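Local coordinates for protein glyoxalase 3 (Candida albicans, PDB 4LRU) that converts methylglyoxal to D-lactate in a single step that needs no glutathione, detoxifying the methylglyoxal that the cell itself produces, at residues L9-Y14 against G53-D58; A32-E37 against G69-I74; D96-D101 against A125-D130; I102-A107 against K227-V232; K162-T167 against D207-T212. All coordinates share one frame; numbering follows the deposited sequence.

Interaction 1: L9-Y14 against G53-D58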
# COMPACT_ATOMS: atom_id res chain seq x y z
N LEU A 9 -1.78 7.51 -4.09
CA LEU A 9 -1.98 6.71 -2.89
C LEU A 9 -3.12 5.73 -3.16
O LEU A 9 -4.29 6.11 -3.17
CB LEU A 9 -2.28 7.63 -1.70
CG LEU A 9 -2.49 6.96 -0.34
CD1 LEU A 9 -1.39 5.99 0.01
CD2 LEU A 9 -2.64 8.00 0.78
N ALA A 10 -2.74 4.48 -3.43
CA ALA A 10 -3.70 3.43 -3.78
C ALA A 10 -4.34 2.85 -2.51
O ALA A 10 -3.66 2.64 -1.50
CB ALA A 10 -3.00 2.32 -4.56
N LEU A 11 -5.65 2.62 -2.59
CA LEU A 11 -6.41 1.92 -1.58
C LEU A 11 -7.02 0.67 -2.20
O LEU A 11 -7.42 0.70 -3.37
CB LEU A 11 -7.55 2.81 -1.08
CG LEU A 11 -7.21 3.83 0.01
CD1 LEU A 11 -6.18 4.84 -0.45
CD2 LEU A 11 -8.47 4.55 0.48
N THR A 12 -7.16 -0.39 -1.42
CA THR A 12 -7.96 -1.52 -1.87
C THR A 12 -9.44 -1.16 -2.01
O THR A 12 -9.99 -0.38 -1.23
CB THR A 12 -7.86 -2.74 -0.94
OG1 THR A 12 -8.63 -3.82 -1.49
CG2 THR A 12 -8.39 -2.44 0.46
N SER A 13 -10.08 -1.79 -3.01
CA SER A 13 -11.50 -1.66 -3.27
C SER A 13 -12.32 -2.83 -2.68
O SER A 13 -13.55 -2.80 -2.71
CB SER A 13 -11.75 -1.60 -4.78
OG SER A 13 -11.46 -2.85 -5.41
N TYR A 14 -11.65 -3.83 -2.12
CA TYR A 14 -12.32 -5.01 -1.61
C TYR A 14 -12.74 -4.73 -0.18
O TYR A 14 -11.92 -4.29 0.62
CB TYR A 14 -11.37 -6.20 -1.65
CG TYR A 14 -12.04 -7.49 -1.25
CD1 TYR A 14 -12.81 -8.20 -2.16
CD2 TYR A 14 -11.96 -7.97 0.06
CE1 TYR A 14 -13.44 -9.37 -1.80
CE2 TYR A 14 -12.59 -9.15 0.43
CZ TYR A 14 -13.31 -9.86 -0.52
OH TYR A 14 -13.98 -11.02 -0.18
N GLY A 53 -12.90 3.07 -7.63
CA GLY A 53 -13.36 4.30 -7.02
C GLY A 53 -14.14 4.15 -5.72
O GLY A 53 -14.66 5.13 -5.18
N THR A 54 -14.28 2.91 -5.24
CA THR A 54 -14.98 2.64 -4.00
C THR A 54 -14.03 1.95 -3.03
O THR A 54 -13.01 1.40 -3.43
CB THR A 54 -16.22 1.74 -4.22
OG1 THR A 54 -15.80 0.45 -4.69
CG2 THR A 54 -17.18 2.38 -5.21
N PHE A 55 -14.36 2.01 -1.75
CA PHE A 55 -13.58 1.36 -0.71
C PHE A 55 -14.40 1.31 0.58
O PHE A 55 -15.43 1.99 0.72
CB PHE A 55 -12.26 2.10 -0.45
CG PHE A 55 -12.43 3.32 0.39
CD1 PHE A 55 -12.84 4.51 -0.18
CD2 PHE A 55 -12.20 3.28 1.76
CE1 PHE A 55 -13.05 5.64 0.59
CE2 PHE A 55 -12.38 4.41 2.53
CZ PHE A 55 -12.82 5.59 1.95
N GLY A 56 -13.94 0.49 1.52
CA GLY A 56 -14.41 0.55 2.90
C GLY A 56 -13.27 0.27 3.86
O GLY A 56 -12.22 -0.22 3.45
N TRP A 57 -13.46 0.64 5.12
CA TRP A 57 -12.40 0.47 6.10
C TRP A 57 -12.35 -0.97 6.59
O TRP A 57 -13.38 -1.62 6.75
CB TRP A 57 -12.62 1.39 7.31
CG TRP A 57 -12.68 2.84 6.99
CD1 TRP A 57 -13.72 3.68 7.23
CD2 TRP A 57 -11.65 3.63 6.39
NE1 TRP A 57 -13.41 4.95 6.80
CE2 TRP A 57 -12.15 4.95 6.28
CE3 TRP A 57 -10.37 3.36 5.91
CZ2 TRP A 57 -11.40 5.99 5.73
CZ3 TRP A 57 -9.62 4.40 5.37
CH2 TRP A 57 -10.15 5.70 5.29
N ASP A 58 -11.15 -1.44 6.88
CA ASP A 58 -10.98 -2.69 7.61
C ASP A 58 -11.48 -2.47 9.05
O ASP A 58 -11.02 -1.55 9.72
CB ASP A 58 -9.52 -3.13 7.59
CG ASP A 58 -9.30 -4.46 8.30
OD1 ASP A 58 -9.58 -4.52 9.51
OD2 ASP A 58 -8.79 -5.41 7.65
O HOH W 1 -12.00 -1.37 0.36
O HOH W 2 -15.70 -1.19 -2.59
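Leu11, Thr12 and Ser13 meet Thr54 and Phe55 in a mixed contact, one methyl-to-ring touch beside a water-bridged backbone seam, where the loop leaving strand 6-10 runs beside the loop that follows strand 45-50. CD2 of Leu11 lies over one face of the Phe55 ring, 4.2 Å from its centroid and 14° off the normal, a CH-pi contact displaced toward the rim. CE2 of the same ring rests over a face of Trp57. Strands 6-10 and 45-50 are neighbours in the parallel part of the central sheet of this DJ-1 superfamily fold, so the two loops emerge side by side at the strand ends. No direct hydrogen bond joins residues 9-14 to 53-58. Ser13 CA instead makes a CA-H...O contact with Thr54 O at 3.4 Å, and two waters span the seam. Water 1 accepts from Gly56 N at 2.9 Å and lies within hydrogen-bonding distance of the carbonyl oxygens of Thr12 and Tyr14, which share its protons with other acceptors; water 2 links Ser13 O to Thr54 OG1. Thr12 OG1 takes the N-H of Tyr14 at 3.1 Å, forming an ST turn, and Asp114 binds the hydroxyls of both Thr12 and Ser13.

Interaction 2: A32-E37 against G69-I74. With ACT (acetate ion), chain C.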
# COMPACT_ATOMS: atom_id res chain seq x y z
N ALA A 32 -3.23 4.31 5.03
CA ALA A 32 -3.55 5.44 4.18
C ALA A 32 -3.26 6.77 4.86
O ALA A 32 -2.69 7.67 4.23
CB ALA A 32 -5.00 5.39 3.76
N LEU A 33 -3.67 6.90 6.12
CA LEU A 33 -3.57 8.18 6.83
C LEU A 33 -2.11 8.60 7.08
O LEU A 33 -1.74 9.73 6.78
CB LEU A 33 -4.37 8.12 8.13
CG LEU A 33 -4.65 9.44 8.88
CD1 LEU A 33 -5.90 9.33 9.74
CD2 LEU A 33 -3.46 9.84 9.73
N HIS A 34 -1.30 7.70 7.62
CA HIS A 34 0.08 8.06 7.92
C HIS A 34 0.86 8.50 6.68
O HIS A 34 1.47 9.58 6.69
CB HIS A 34 0.81 6.93 8.66
CG HIS A 34 0.35 6.74 10.07
ND1 HIS A 34 0.80 5.70 10.86
CD2 HIS A 34 -0.49 7.46 10.84
CE1 HIS A 34 0.24 5.79 12.05
NE2 HIS A 34 -0.53 6.86 12.07
N PRO A 35 0.81 7.70 5.60
CA PRO A 35 1.56 8.13 4.43
C PRO A 35 0.99 9.41 3.83
O PRO A 35 1.74 10.27 3.38
CB PRO A 35 1.46 6.94 3.47
CG PRO A 35 1.21 5.76 4.36
CD PRO A 35 0.36 6.30 5.47
N PHE A 36 -0.34 9.55 3.84
CA PHE A 36 -0.95 10.80 3.39
C PHE A 36 -0.33 11.97 4.14
O PHE A 36 0.07 12.98 3.55
CB PHE A 36 -2.48 10.78 3.60
CG PHE A 36 -3.15 12.07 3.21
CD1 PHE A 36 -3.50 12.32 1.89
CD2 PHE A 36 -3.38 13.07 4.16
CE1 PHE A 36 -4.11 13.51 1.54
CE2 PHE A 36 -3.97 14.27 3.80
CZ PHE A 36 -4.34 14.49 2.49
N GLU A 37 -0.24 11.85 5.45
CA GLU A 37 0.24 12.98 6.26
C GLU A 37 1.73 13.24 6.03
O GLU A 37 2.15 14.40 6.01
CB GLU A 37 -0.06 12.76 7.74
CG GLU A 37 -1.53 12.92 8.10
CD GLU A 37 -1.97 14.36 8.02
OE1 GLU A 37 -1.64 15.14 8.94
OE2 GLU A 37 -2.61 14.73 7.02
N GLY A 69 -5.51 9.40 19.27
CA GLY A 69 -4.66 10.59 19.29
C GLY A 69 -4.99 11.52 18.14
O GLY A 69 -6.14 11.68 17.76
N GLU A 70 -3.95 12.13 17.57
CA GLU A 70 -4.13 13.10 16.50
C GLU A 70 -4.61 12.43 15.21
O GLU A 70 -5.30 13.05 14.40
CB GLU A 70 -2.82 13.86 16.25
CG GLU A 70 -2.38 14.70 17.44
CD GLU A 70 -1.16 15.56 17.16
OE1 GLU A 70 -0.36 15.19 16.27
OE2 GLU A 70 -1.01 16.60 17.84
N ASP A 71 -4.27 11.16 15.02
CA ASP A 71 -4.77 10.38 13.87
C ASP A 71 -6.30 10.37 13.89
O ASP A 71 -6.95 10.61 12.87
CB ASP A 71 -4.30 8.93 13.91
CG ASP A 71 -2.80 8.78 13.67
OD1 ASP A 71 -2.11 9.73 13.22
OD2 ASP A 71 -2.33 7.67 13.94
N LYS A 72 -6.87 10.08 15.05
CA LYS A 72 -8.32 9.96 15.18
C LYS A 72 -8.99 11.32 14.99
O LYS A 72 -10.05 11.41 14.38
CB LYS A 72 -8.69 9.39 16.54
CG LYS A 72 -10.18 9.37 16.82
CD LYS A 72 -10.48 8.65 18.13
CE LYS A 72 -11.87 8.95 18.64
NZ LYS A 72 -12.94 8.73 17.62
N GLU A 73 -8.35 12.36 15.51
CA GLU A 73 -8.84 13.72 15.32
C GLU A 73 -8.96 14.04 13.83
O GLU A 73 -9.99 14.54 13.36
CB GLU A 73 -7.91 14.72 16.02
CG GLU A 73 -7.96 14.65 17.54
CD GLU A 73 -6.95 15.56 18.23
OE1 GLU A 73 -6.01 16.06 17.56
OE2 GLU A 73 -7.08 15.77 19.45
N ILE A 74 -7.91 13.71 13.09
CA ILE A 74 -7.88 13.92 11.65
C ILE A 74 -8.97 13.07 10.99
O ILE A 74 -9.72 13.54 10.13
CB ILE A 74 -6.50 13.56 11.08
CG1 ILE A 74 -5.47 14.63 11.45
CG2 ILE A 74 -6.56 13.39 9.57
CD1 ILE A 74 -4.03 14.18 11.34
C ACT C . -13.50 6.51 15.36
O ACT C . -12.56 6.49 16.18
OXT ACT C . -14.12 7.57 15.08
CH3 ACT C . -13.90 5.23 14.70
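His34 NE2 donates to Asp71 OD2 across 2.7 Å, a hydrogen bond between residues 32-37 and 69-74, on helices 29-42 and 69-76. The bond is nearly straight, 165° at the hydrogen, and the acceptor lies close to the imidazole plane. Seen from the carboxylate, however, the donor stands above the plane, and the two flat groups are turned 53° against each other. The nearby carboxylate would be expected to stabilise the protonated, cationic form of the imidazole.

Next to it, Leu33 straddles the same aspartate: CD2 lies 3.7 Å from Asp71 OD1, while CD1 lies 3.5 Å from the backbone oxygen Asp71 O and also touches Ile74 CG2. CG of Leu33, anti to the backbone N (chi1 -167°), is carried toward residues 69-74. One turn further along each helix, Glu37 and Ile74 reach toward each other tip to tip, with OE1 of Glu37 3.5 Å from CD1 of Ile74. The carboxylate of Glu37 forms a salt bridge with Arg40. On the far flank, Lys72 points away from the contact; its NZ binds an acetate, probably from the crystallisation liquor, and a salt bridge joins it to Asp76.

The short helical segments run almost perpendicular, their axes 11.1 Å apart. Phe82 of helix 81-87 packs on both Leu33 and Ile74, His34 touches Val226 of helix 225-236, and Phe36 turns to strand 45-50.

Interaction 3: D96-D101 against A125-D130; sequences DPNDYD and ATTVYD
Asn98 N donates to Asp96 OD1 at 2.9 Å, closing an Asx turn that brings Pro97 and Asn98 up against Thr127; the donor stands above the carboxylate plane. The proline belongs to a short 3-10 turn over residues 97-99, which opens with this Asx turn at Asp96. Thr127 meets it with both branches: its hydroxyl touches Pro97 CB, OG1 lying 3.7 Å away, while CG2, anti to the backbone N, comes 3.5 Å from Pro97 O. The same hydroxyl is hydrogen-bonded to the carbonyl oxygen of Lys123, one turn back in its helix.

One residue on from Thr127, Val128 spreads its two methyls over the chain leading into the sheet. CG1 approaches Asp101 O at 3.4 Å, and CG2 approaches Tyr100 O at 3.5 Å and also packs on CB of Tyr100. No hydrogen bond crosses between the segments, which meet largely through methyl groups set against backbone carbonyls. Lys131, just past the helical segment, adds a charged tie through its salt bridge with Asp101 OD1.

The contact thus lays helix 119-130 against the loop that enters strand 102-105. Tyr100 turns to Lys6 and Leu8 of strand 6-10, and Val128 also rests on Val135 of strand 134-138, on the other flank of strand 102-105.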
# COMPACT_ATOMS: atom_id res chain seq x y z
N ASP A 96 -4.88 9.93 -15.43
CA ASP A 96 -3.78 9.80 -16.38
C ASP A 96 -2.54 9.28 -15.67
O ASP A 96 -1.97 9.98 -14.84
CB ASP A 96 -3.46 11.16 -17.02
CG ASP A 96 -2.38 11.08 -18.09
OD1 ASP A 96 -1.62 10.08 -18.11
OD2 ASP A 96 -2.28 12.01 -18.93
N PRO A 97 -2.11 8.05 -16.01
CA PRO A 97 -1.00 7.47 -15.26
C PRO A 97 0.28 8.31 -15.31
O PRO A 97 1.09 8.23 -14.38
CB PRO A 97 -0.78 6.11 -15.93
CG PRO A 97 -1.93 5.90 -16.84
CD PRO A 97 -2.49 7.25 -17.17
N ASN A 98 0.45 9.12 -16.36
CA ASN A 98 1.66 9.94 -16.51
C ASN A 98 1.70 11.12 -15.53
O ASN A 98 2.71 11.83 -15.45
CB ASN A 98 1.77 10.51 -17.94
CG ASN A 98 1.80 9.44 -19.01
OD1 ASN A 98 0.96 9.44 -19.92
ND2 ASN A 98 2.77 8.54 -18.93
N ASP A 99 0.60 11.38 -14.83
CA ASP A 99 0.55 12.53 -13.93
C ASP A 99 1.36 12.29 -12.64
O ASP A 99 1.68 13.25 -11.94
CB ASP A 99 -0.88 12.85 -13.54
CG ASP A 99 -1.65 13.56 -14.64
OD1 ASP A 99 -1.05 13.99 -15.64
OD2 ASP A 99 -2.89 13.67 -14.49
N TYR A 100 1.63 11.03 -12.31
CA TYR A 100 2.11 10.66 -10.97
C TYR A 100 3.61 10.38 -10.96
O TYR A 100 4.16 9.88 -11.93
CB TYR A 100 1.31 9.48 -10.39
CG TYR A 100 -0.13 9.85 -10.40
CD1 TYR A 100 -0.62 10.77 -9.48
CD2 TYR A 100 -0.94 9.49 -11.46
CE1 TYR A 100 -1.90 11.27 -9.57
CE2 TYR A 100 -2.23 9.98 -11.56
CZ TYR A 100 -2.70 10.86 -10.62
OH TYR A 100 -3.98 11.36 -10.74
N ASP A 101 4.25 10.73 -9.84
CA ASP A 101 5.69 10.54 -9.67
C ASP A 101 6.06 9.53 -8.59
O ASP A 101 7.20 9.08 -8.54
CB ASP A 101 6.34 11.88 -9.35
CG ASP A 101 6.45 12.79 -10.55
OD1 ASP A 101 6.18 12.34 -11.69
OD2 ASP A 101 6.84 13.97 -10.37
N ALA A 125 1.57 2.35 -11.41
CA ALA A 125 2.83 1.92 -10.80
C ALA A 125 3.96 1.77 -11.81
O ALA A 125 5.08 2.26 -11.59
CB ALA A 125 2.63 0.62 -10.05
N THR A 126 3.71 1.10 -12.94
CA THR A 126 4.79 0.87 -13.90
C THR A 126 5.17 2.17 -14.61
O THR A 126 6.33 2.35 -14.99
CB THR A 126 4.46 -0.24 -14.94
OG1 THR A 126 3.25 0.08 -15.64
CG2 THR A 126 4.32 -1.58 -14.26
N THR A 127 4.19 3.05 -14.83
CA THR A 127 4.45 4.32 -15.46
C THR A 127 5.36 5.16 -14.57
O THR A 127 6.36 5.72 -15.02
CB THR A 127 3.13 5.07 -15.78
OG1 THR A 127 2.39 4.30 -16.74
CG2 THR A 127 3.40 6.42 -16.34
N VAL A 128 5.02 5.17 -13.28
CA VAL A 128 5.85 5.84 -12.27
C VAL A 128 7.26 5.27 -12.26
O VAL A 128 8.24 6.01 -12.35
CB VAL A 128 5.23 5.70 -10.87
CG1 VAL A 128 6.23 6.10 -9.79
CG2 VAL A 128 3.97 6.54 -10.77
N TYR A 129 7.37 3.94 -12.22
CA TYR A 129 8.68 3.31 -12.14
C TYR A 129 9.52 3.56 -13.39
O TYR A 129 10.73 3.74 -13.29
CB TYR A 129 8.56 1.80 -11.90
CG TYR A 129 9.85 1.15 -11.48
CD1 TYR A 129 10.40 1.42 -10.24
CD2 TYR A 129 10.53 0.29 -12.32
CE1 TYR A 129 11.59 0.83 -9.85
CE2 TYR A 129 11.70 -0.31 -11.93
CZ TYR A 129 12.24 -0.03 -10.69
OH TYR A 129 13.44 -0.62 -10.33
N ASP A 130 8.89 3.57 -14.56
CA ASP A 130 9.64 3.57 -15.80
C ASP A 130 10.11 4.97 -16.19
O ASP A 130 10.87 5.11 -17.13
CB ASP A 130 8.81 2.99 -16.94
CG ASP A 130 8.73 1.49 -16.88
OD1 ASP A 130 9.48 0.89 -16.07
OD2 ASP A 130 7.97 0.91 -17.67

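Interaction 4: I102-A107 against K227-V232; sequences IFFGSA and KTAEDV
Phe104 and Ile102, side chains on one face of strand 102-105, point at Thr228, Ala229 and Val232 of helix 225-236, a helix-on-sheet contact in the core of the alpha/beta fold of the DJ-1 superfamily. The axes of the short strand and helix segments come within 10.6 Å and run nearly antiparallel, at 166°. Thr228 and Ala229 meet Phe104, and Val232, a turn later, meets both Phe104 and Ile102. CG of Phe104 is anti to the backbone N (chi1 -171°), and the ring reaches out until CE2 lies 3.7 Å from CG2 of Thr228; the two side chains cross at a slant. Ala229 N and CG2 of Val232 both lie at the edge of the ring, near its plane, the latter 4.3 Å from CD2. All five touching residues are buried, and the one polar side-chain group among them, the hydroxyl of Thr228, is bonded to the carbonyl oxygen of Ser224 a turn earlier. Around them, Pro35 of helix 29-42 packs on Phe104, and Val134 and Ser136 of the next strand touch Val232. At the other end of the contact Ile102 and Val232 reach toward each other tip to tip, CG2 of Ile102 lying 3.8 Å from CG1 of Val232.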
# COMPACT_ATOMS: atom_id res chain seq x y z
N ILE A 102 5.13 9.24 -7.69
CA ILE A 102 5.28 8.22 -6.66
C ILE A 102 4.00 7.39 -6.65
O ILE A 102 2.89 7.94 -6.83
CB ILE A 102 5.45 8.89 -5.27
CG1 ILE A 102 6.79 9.63 -5.22
CG2 ILE A 102 5.32 7.89 -4.13
CD1 ILE A 102 6.95 10.56 -4.05
N PHE A 103 4.14 6.08 -6.49
CA PHE A 103 3.02 5.20 -6.25
C PHE A 103 3.21 4.62 -4.87
O PHE A 103 4.26 4.08 -4.55
CB PHE A 103 2.99 4.07 -7.29
CG PHE A 103 1.82 3.12 -7.12
CD1 PHE A 103 1.87 2.10 -6.19
CD2 PHE A 103 0.68 3.27 -7.90
CE1 PHE A 103 0.82 1.22 -6.06
CE2 PHE A 103 -0.39 2.39 -7.76
CZ PHE A 103 -0.32 1.37 -6.84
N PHE A 104 2.19 4.76 -4.03
CA PHE A 104 2.22 4.16 -2.68
C PHE A 104 0.99 3.29 -2.44
O PHE A 104 -0.13 3.79 -2.42
CB PHE A 104 2.31 5.26 -1.62
CG PHE A 104 2.56 4.74 -0.24
CD1 PHE A 104 1.57 4.08 0.47
CD2 PHE A 104 3.82 4.90 0.37
CE1 PHE A 104 1.80 3.59 1.74
CE2 PHE A 104 4.05 4.40 1.64
CZ PHE A 104 3.04 3.76 2.33
N GLY A 105 1.21 1.99 -2.27
CA GLY A 105 0.13 1.06 -1.98
C GLY A 105 -0.16 0.93 -0.50
O GLY A 105 0.58 0.26 0.23
N SER A 106 -1.21 1.60 -0.03
CA SER A 106 -1.74 1.30 1.29
C SER A 106 -2.36 -0.07 1.24
O SER A 106 -2.59 -0.61 0.16
CB SER A 106 -2.79 2.33 1.74
OG SER A 106 -4.05 2.20 1.07
N ALA A 107 -2.66 -0.64 2.39
CA ALA A 107 -3.21 -1.98 2.36
C ALA A 107 -4.28 -2.22 3.41
O ALA A 107 -5.25 -1.47 3.50
CB ALA A 107 -2.09 -3.01 2.39
N LYS A 227 7.45 5.10 8.34
CA LYS A 227 8.82 4.92 7.90
C LYS A 227 8.84 4.61 6.41
O LYS A 227 9.74 5.03 5.70
CB LYS A 227 9.50 3.81 8.69
CG LYS A 227 11.02 3.77 8.51
CD LYS A 227 11.65 2.66 9.33
CE LYS A 227 13.18 2.75 9.33
NZ LYS A 227 13.77 2.46 7.99
N THR A 228 7.84 3.86 5.92
CA THR A 228 7.80 3.53 4.49
C THR A 228 7.69 4.82 3.68
O THR A 228 8.44 5.02 2.72
CB THR A 228 6.64 2.58 4.13
OG1 THR A 228 6.67 1.42 4.97
CG2 THR A 228 6.75 2.14 2.69
N ALA A 229 6.78 5.71 4.08
CA ALA A 229 6.65 7.00 3.42
C ALA A 229 7.91 7.85 3.51
O ALA A 229 8.33 8.46 2.52
CB ALA A 229 5.46 7.76 3.98
N GLU A 230 8.52 7.89 4.69
CA GLU A 230 9.75 8.66 4.86
C GLU A 230 10.84 8.08 3.96
O GLU A 230 11.61 8.83 3.37
CB GLU A 230 10.21 8.65 6.32
CG GLU A 230 9.27 9.37 7.27
CD GLU A 230 9.74 9.29 8.72
OE1 GLU A 230 10.47 8.33 9.05
OE2 GLU A 230 9.38 10.19 9.53
N ASP A 231 10.90 6.76 3.86
CA ASP A 231 11.96 6.12 3.07
C ASP A 231 11.67 6.22 1.56
O ASP A 231 12.60 6.18 0.74
CB ASP A 231 12.13 4.67 3.51
CG ASP A 231 12.85 4.54 4.87
OD1 ASP A 231 13.49 5.52 5.31
OD2 ASP A 231 12.77 3.46 5.47
N VAL A 232 10.40 6.37 1.19
CA VAL A 232 10.07 6.75 -0.17
C VAL A 232 10.67 8.11 -0.51
O VAL A 232 11.33 8.28 -1.53
CB VAL A 232 8.52 6.77 -0.39
CG1 VAL A 232 8.17 7.51 -1.68
CG2 VAL A 232 7.98 5.34 -0.45

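Interaction 5: K162-T167 against D207-T212; sequences KITGFT and DNFTVT
Val211 and Thr164 are brought together by their first torsions. In Val211, CG1 is anti to the backbone N (chi1 171°) and CG2 anti to the carbonyl carbon, a fork whose two methyls address different residues of the facing chain. In Thr164, OG1 is anti to the backbone N (chi1 -166°), which puts CG2 between the N and the carbonyl carbon. The CG2 methyl of Val211 then lies 3.8 Å from CB of Thr164 and 3.9 Å from its CG2, the side chains crossing at a slant. The other methyl, CG1, lies 3.6 Å from Lys162 O and also touches the CB of that lysine, whose chain then leads away from the contact.

Thr164 OG1 faces the edge of the Phe209 ring, near its plane and 4.1 Å from CD2. This hydroxyl is hydrogen-bonded to the carbonyl oxygen of Ile200, and the backbone N of Thr164 to the hydroxyl of Thr218.

The segments run in roughly opposite directions, 155° apart, yet no direct hydrogen bond joins them. A water lies between them, 2.8 Å from Lys162 O and 3.0 Å from Val211 O, its protons shared with further acceptors. Strand 162-163 pairs with strand 198-199 in a small parallel sheet, and Lys162 N bonds to the Asp213 carboxylate on strand 210-213. Beyond Thr164 the chain passes to Phe166, which touches Cys139 and meets the ring of His140, both inferred active-site residues. This is side-chain packing of a small accessory sheet against the antiparallel edge strand of the central, otherwise parallel sheet of a DJ-1 superfamily fold.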
# COMPACT_ATOMS: atom_id res chain seq x y z
N LYS A 162 14.75 -6.85 -3.69
CA LYS A 162 14.43 -7.17 -2.30
C LYS A 162 13.20 -6.40 -1.88
O LYS A 162 13.11 -5.19 -2.10
CB LYS A 162 15.61 -6.82 -1.39
CG LYS A 162 16.84 -7.66 -1.64
CD LYS A 162 17.96 -7.29 -0.67
CE LYS A 162 19.34 -7.61 -1.23
NZ LYS A 162 19.37 -8.84 -2.05
N ILE A 163 12.24 -7.10 -1.28
CA ILE A 163 11.07 -6.49 -0.70
C ILE A 163 10.77 -7.08 0.67
O ILE A 163 11.27 -8.15 1.03
CB ILE A 163 9.82 -6.66 -1.57
CG1 ILE A 163 9.41 -8.13 -1.66
CG2 ILE A 163 10.03 -6.01 -2.93
CD1 ILE A 163 7.99 -8.30 -2.14
N THR A 164 9.98 -6.36 1.43
CA THR A 164 9.35 -6.92 2.61
C THR A 164 7.85 -6.65 2.56
O THR A 164 7.33 -6.14 1.56
CB THR A 164 9.99 -6.38 3.90
OG1 THR A 164 9.58 -7.20 5.01
CG2 THR A 164 9.60 -4.94 4.15
N GLY A 165 7.16 -7.05 3.61
CA GLY A 165 5.70 -6.94 3.68
C GLY A 165 5.22 -7.82 4.82
O GLY A 165 6.02 -8.43 5.54
N PHE A 166 3.91 -7.94 4.95
CA PHE A 166 3.31 -8.57 6.12
C PHE A 166 3.79 -10.02 6.26
O PHE A 166 3.88 -10.76 5.29
CB PHE A 166 1.79 -8.50 6.06
CG PHE A 166 1.13 -8.61 7.41
CD1 PHE A 166 1.15 -7.56 8.31
CD2 PHE A 166 0.56 -9.81 7.82
CE1 PHE A 166 0.57 -7.66 9.54
CE2 PHE A 166 -0.04 -9.91 9.06
CZ PHE A 166 -0.03 -8.84 9.92
N THR A 167 4.14 -10.39 7.48
CA THR A 167 4.80 -11.67 7.73
C THR A 167 3.82 -12.85 7.72
O THR A 167 2.66 -12.70 8.08
CB THR A 167 5.57 -11.70 9.07
OG1 THR A 167 4.65 -11.64 10.17
CG2 THR A 167 6.58 -10.55 9.15
N ASP A 207 7.47 -5.25 13.94
CA ASP A 207 8.61 -4.33 13.89
C ASP A 207 8.32 -3.19 12.91
O ASP A 207 7.66 -3.39 11.89
CB ASP A 207 9.87 -5.07 13.41
CG ASP A 207 10.47 -5.99 14.47
OD1 ASP A 207 9.92 -6.10 15.59
OD2 ASP A 207 11.50 -6.63 14.16
N ASN A 208 8.86 -2.03 13.23
CA ASN A 208 8.92 -0.90 12.30
C ASN A 208 10.09 -1.12 11.35
O ASN A 208 11.25 -0.95 11.73
CB ASN A 208 9.12 0.37 13.11
CG ASN A 208 9.18 1.62 12.26
OD1 ASN A 208 8.76 1.63 11.09
ND2 ASN A 208 9.71 2.68 12.84
N PHE A 209 9.80 -1.64 10.16
CA PHE A 209 10.84 -2.14 9.27
C PHE A 209 10.47 -1.89 7.82
O PHE A 209 9.33 -2.15 7.42
CB PHE A 209 11.06 -3.64 9.50
CG PHE A 209 12.16 -4.23 8.66
CD1 PHE A 209 13.49 -3.87 8.87
CD2 PHE A 209 11.87 -5.13 7.65
CE1 PHE A 209 14.50 -4.41 8.08
CE2 PHE A 209 12.87 -5.69 6.88
CZ PHE A 209 14.18 -5.32 7.08
N THR A 210 11.44 -1.38 7.07
CA THR A 210 11.33 -1.19 5.64
C THR A 210 12.54 -1.74 4.90
O THR A 210 13.62 -1.93 5.48
CB THR A 210 11.20 0.29 5.27
OG1 THR A 210 12.43 0.97 5.60
CG2 THR A 210 10.03 0.93 5.97
N VAL A 211 12.34 -1.95 3.61
CA VAL A 211 13.41 -2.35 2.70
C VAL A 211 13.39 -1.42 1.51
O VAL A 211 12.32 -1.18 0.92
CB VAL A 211 13.22 -3.80 2.23
CG1 VAL A 211 14.20 -4.13 1.11
CG2 VAL A 211 13.39 -4.76 3.40
N THR A 212 14.55 -0.86 1.17
CA THR A 212 14.71 -0.04 -0.03
C THR A 212 15.62 -0.79 -0.98
O THR A 212 16.74 -1.21 -0.61
CB THR A 212 15.34 1.33 0.32
OG1 THR A 212 14.43 2.07 1.15
CG2 THR A 212 15.63 2.11 -0.94
O HOH W 3 11.48 -3.05 -1.25

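From the N terminus, strand 6-10 leads into interaction 1, which closes a loop back from residues 53-58. Interaction 2 begins inside that loop and ends beyond it, so the two cross, and Leu9 packs on Ala32 and Phe36 where they touch. Interactions 3 and 4 cross likewise: strand 102-105 starts right after segment 96-101, and Val128 reaches the backbone of Ile102 and Phe103. Interaction 4 spans the longest stretch, to the last helix, and interaction 5 nests within it, the pair joined where Lys227 and Asp231 meet Thr210. Pro35 links interaction 2 to Phe104 and Ala229, and Ala10 pairs with Phe104, leaving interaction 4 in touch with all the others.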